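Long-range contact in amino acid ABC transporter, binding protein (Thermus thermophilus, PDB 3VV5), which binds L-thialysine as the periplasmic substrate-binding component of an amino acid ABC transporter and probably hands it on for uptake: residues G124-R129 and V208-F213. Sequence-based numbering, arbitrary orientation.
Sequences GVIVSR and VGELVF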
ATOM      1  N   GLY A 124      -5.360   4.744  -8.333  1.00 13.99           N
ATOM      2  CA  GLY A 124      -4.085   5.110  -8.957  1.00 14.83           C
ATOM      3  C   GLY A 124      -4.263   6.365  -9.778  1.00 14.54           C
ATOM      4  O   GLY A 124      -5.274   6.519 -10.433  1.00 15.12           O
ATOM      5  N   VAL A 125      -3.286   7.265  -9.720  1.00 15.04           N
ATOM      6  CA  VAL A 125      -3.374   8.575 -10.372  1.00 15.19           C
ATOM      7  C   VAL A 125      -2.144   8.898 -11.223  1.00 15.31           C
ATOM      8  O   VAL A 125      -1.016   8.483 -10.933  1.00 13.87           O
ATOM      9  CB  VAL A 125      -3.618   9.772  -9.363  1.00 15.15           C
ATOM     10  CG1 VAL A 125      -5.039   9.756  -8.797  1.00 17.22           C
ATOM     11  CG2 VAL A 125      -2.573   9.785  -8.230  1.00 17.30           C
ATOM     12  N   ILE A 126      -2.389   9.662 -12.280  1.00 15.94           N
ATOM     13  CA  ILE A 126      -1.327  10.181 -13.111  1.00 15.64           C
ATOM     14  C   ILE A 126      -0.803  11.408 -12.406  1.00 15.80           C
ATOM     15  O   ILE A 126      -1.574  12.274 -12.019  1.00 15.95           O
ATOM     16  CB  ILE A 126      -1.863  10.559 -14.515  1.00 16.15           C
ATOM     17  CG1 ILE A 126      -2.033   9.294 -15.354  1.00 15.38           C
ATOM     18  CG2 ILE A 126      -0.940  11.593 -15.216  1.00 15.20           C
ATOM     19  CD1 ILE A 126      -2.756   9.502 -16.662  1.00 17.51           C
ATOM     20  N   VAL A 127       0.506  11.467 -12.188  1.00 15.65           N
ATOM     21  CA  VAL A 127       1.101  12.723 -11.752  1.00 16.10           C
ATOM     22  C   VAL A 127       2.277  13.125 -12.635  1.00 16.80           C
ATOM     23  O   VAL A 127       3.151  12.314 -12.961  1.00 15.74           O
ATOM     24  CB  VAL A 127       1.306  12.850 -10.174  1.00 17.17           C
ATOM     25  CG1 VAL A 127       1.079  11.518  -9.410  1.00 16.06           C
ATOM     26  CG2 VAL A 127       2.547  13.592  -9.774  1.00 15.30           C
ATOM     27  N   SER A 128       2.254  14.386 -13.050  1.00 17.34           N
ATOM     28  CA  SER A 128       3.279  14.894 -13.956  1.00 18.36           C
ATOM     29  C   SER A 128       3.798  16.220 -13.451  1.00 18.71           C
ATOM     30  O   SER A 128       3.344  16.730 -12.426  1.00 18.55           O
ATOM     31  CB  SER A 128       2.706  15.078 -15.378  1.00 18.12           C
ATOM     32  OG  SER A 128       2.069  13.895 -15.849  1.00 18.88           O
ATOM     33  N   ARG A 129       4.756  16.785 -14.176  1.00 19.78           N
ATOM     34  CA  ARG A 129       5.152  18.158 -13.909  1.00 20.77           C
ATOM     35  C   ARG A 129       4.024  19.029 -14.457  1.00 21.21           C
ATOM     36  O   ARG A 129       3.246  18.567 -15.292  1.00 21.34           O
ATOM     37  CB  ARG A 129       6.524  18.481 -14.538  1.00 20.62           C
ATOM     38  CG  ARG A 129       7.679  17.647 -13.941  1.00 21.21           C
ATOM     39  CD  ARG A 129       9.054  17.980 -14.550  1.00 21.51           C
ATOM     40  NE  ARG A 129       9.124  17.650 -15.975  1.00 24.26           N
ATOM     41  CZ  ARG A 129       9.231  16.412 -16.463  1.00 24.77           C
ATOM     42  NH1 ARG A 129       9.286  15.354 -15.654  1.00 25.28           N
ATOM     43  NH2 ARG A 129       9.289  16.223 -17.769  1.00 25.42           N
ATOM     44  N   VAL A 208      -1.650  16.714 -10.190  1.00 21.80           N
ATOM     45  CA  VAL A 208      -2.258  15.378 -10.176  1.00 21.74           C
ATOM     46  C   VAL A 208      -3.282  15.330 -11.304  1.00 21.94           C
ATOM     47  O   VAL A 208      -4.151  16.206 -11.407  1.00 21.76           O
ATOM     48  CB  VAL A 208      -2.887  15.062  -8.792  1.00 22.11           C
ATOM     49  CG1 VAL A 208      -3.495  13.657  -8.758  1.00 20.96           C
ATOM     50  CG2 VAL A 208      -1.833  15.226  -7.681  1.00 21.18           C
ATOM     51  N   GLY A 209      -3.159  14.321 -12.161  1.00 22.28           N
ATOM     52  CA  GLY A 209      -4.025  14.177 -13.327  1.00 22.32           C
ATOM     53  C   GLY A 209      -5.163  13.219 -13.043  1.00 22.61           C
ATOM     54  O   GLY A 209      -5.675  13.168 -11.925  1.00 22.42           O
ATOM     55  N   GLU A 210      -5.539  12.444 -14.050  1.00 22.50           N
ATOM     56  CA  GLU A 210      -6.733  11.612 -13.958  1.00 22.70           C
ATOM     57  C   GLU A 210      -6.535  10.442 -12.987  1.00 22.44           C
ATOM     58  O   GLU A 210      -5.430   9.920 -12.817  1.00 21.78           O
ATOM     59  CB  GLU A 210      -7.196  11.147 -15.357  1.00 22.80           C
ATOM     60  CG  GLU A 210      -6.816   9.723 -15.739  1.00 25.75           C
ATOM     61  CD  GLU A 210      -7.494   9.196 -17.017  1.00 28.01           C
ATOM     62  OE1 GLU A 210      -6.867   9.245 -18.083  1.00 27.26           O
ATOM     63  OE2 GLU A 210      -8.640   8.700 -16.965  1.00 30.47           O
ATOM     64  N   LEU A 211      -7.618  10.060 -12.329  1.00 22.20           N
ATOM     65  CA  LEU A 211      -7.654   8.829 -11.577  1.00 22.37           C
ATOM     66  C   LEU A 211      -7.862   7.689 -12.571  1.00 22.16           C
ATOM     67  O   LEU A 211      -8.949   7.532 -13.152  1.00 22.93           O
ATOM     68  CB  LEU A 211      -8.756   8.909 -10.526  1.00 22.98           C
ATOM     69  CG  LEU A 211      -9.045   7.805  -9.506  1.00 23.42           C
ATOM     70  CD1 LEU A 211      -7.989   7.706  -8.457  1.00 22.19           C
ATOM     71  CD2 LEU A 211     -10.371   8.137  -8.857  1.00 24.66           C
ATOM     72  N   VAL A 212      -6.807   6.902 -12.755  1.00 21.13           N
ATOM     73  CA  VAL A 212      -6.718   5.859 -13.786  1.00 20.81           C
ATOM     74  C   VAL A 212      -7.489   4.570 -13.433  1.00 20.30           C
ATOM     75  O   VAL A 212      -8.000   3.881 -14.335  1.00 20.31           O
ATOM     76  CB  VAL A 212      -5.236   5.564 -14.122  1.00 20.78           C
ATOM     77  CG1 VAL A 212      -5.067   4.239 -14.869  1.00 22.48           C
ATOM     78  CG2 VAL A 212      -4.651   6.709 -14.959  1.00 22.18           C
ATOM     79  N   PHE A 213      -7.553   4.254 -12.136  1.00 18.34           N
ATOM     80  CA  PHE A 213      -8.332   3.120 -11.630  1.00 17.83           C
ATOM     81  C   PHE A 213      -8.549   3.264 -10.126  1.00 18.32           C
ATOM     82  O   PHE A 213      -7.796   3.967  -9.428  1.00 16.73           O
ATOM     83  CB  PHE A 213      -7.672   1.761 -11.923  1.00 18.18           C
ATOM     84  CG  PHE A 213      -6.365   1.551 -11.220  1.00 16.76           C
ATOM     85  CD1 PHE A 213      -5.179   1.994 -11.802  1.00 15.73           C
ATOM     86  CD2 PHE A 213      -6.315   0.927  -9.975  1.00 15.39           C
ATOM     87  CE1 PHE A 213      -3.963   1.810 -11.165  1.00 16.71           C
ATOM     88  CE2 PHE A 213      -5.096   0.749  -9.319  1.00 16.92           C
ATOM     89  CZ  PHE A 213      -3.919   1.188  -9.915  1.00 16.54           C
TER
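G124 and F213 form an antiparallel hydrogen-bonded pair, with G124 N giving its hydrogen to F213 O at 2.8 Å. The phenyl ring lies with one face over the glycine: G124 CA sits 4.2 Å from the ring centroid, 21° off its normal, a CH-pi contact. F213 CG stands between its own backbone N and carbonyl carbon (chi1 65°), which folds the ring back over G124, where any CB would collide with F213 CE1. With an alanine in place of F213, the glycine would probably lose its aromatic cover and T151, Y152 and A155 of helix 151-158 a packing partner. Farther along, V212 N donates to G124 O, I126 N to E210 O in a nearly straight bond (167°), and G209 N to I126 O at 2.6 Å. Two beta bulges, at G124-V125 and V125-V127, each shift the register by one residue. I126 CB lies 4.0 Å from E210 O, its CG1 meets V212 CG2 at 3.7 Å, the side chains crossing at about a right angle, and CD1 reaches both V212 CG2 and E210 CG. E210 OE1 accepts a hydrogen bond from A136 N. V125 lies on the face of the sheet opposite F213, its CG1 against L211 CD1 (3.6 Å) and its CB against V208 CG1, and it also packs on helix 190-200. Strand 120-129 thus lies antiparallel between strands 185-189 and 206-222 in the central sheet of one lobe of a two-lobed solute-binding protein; the F213 side chain lies about 6 Å from L-thialysine in the cleft.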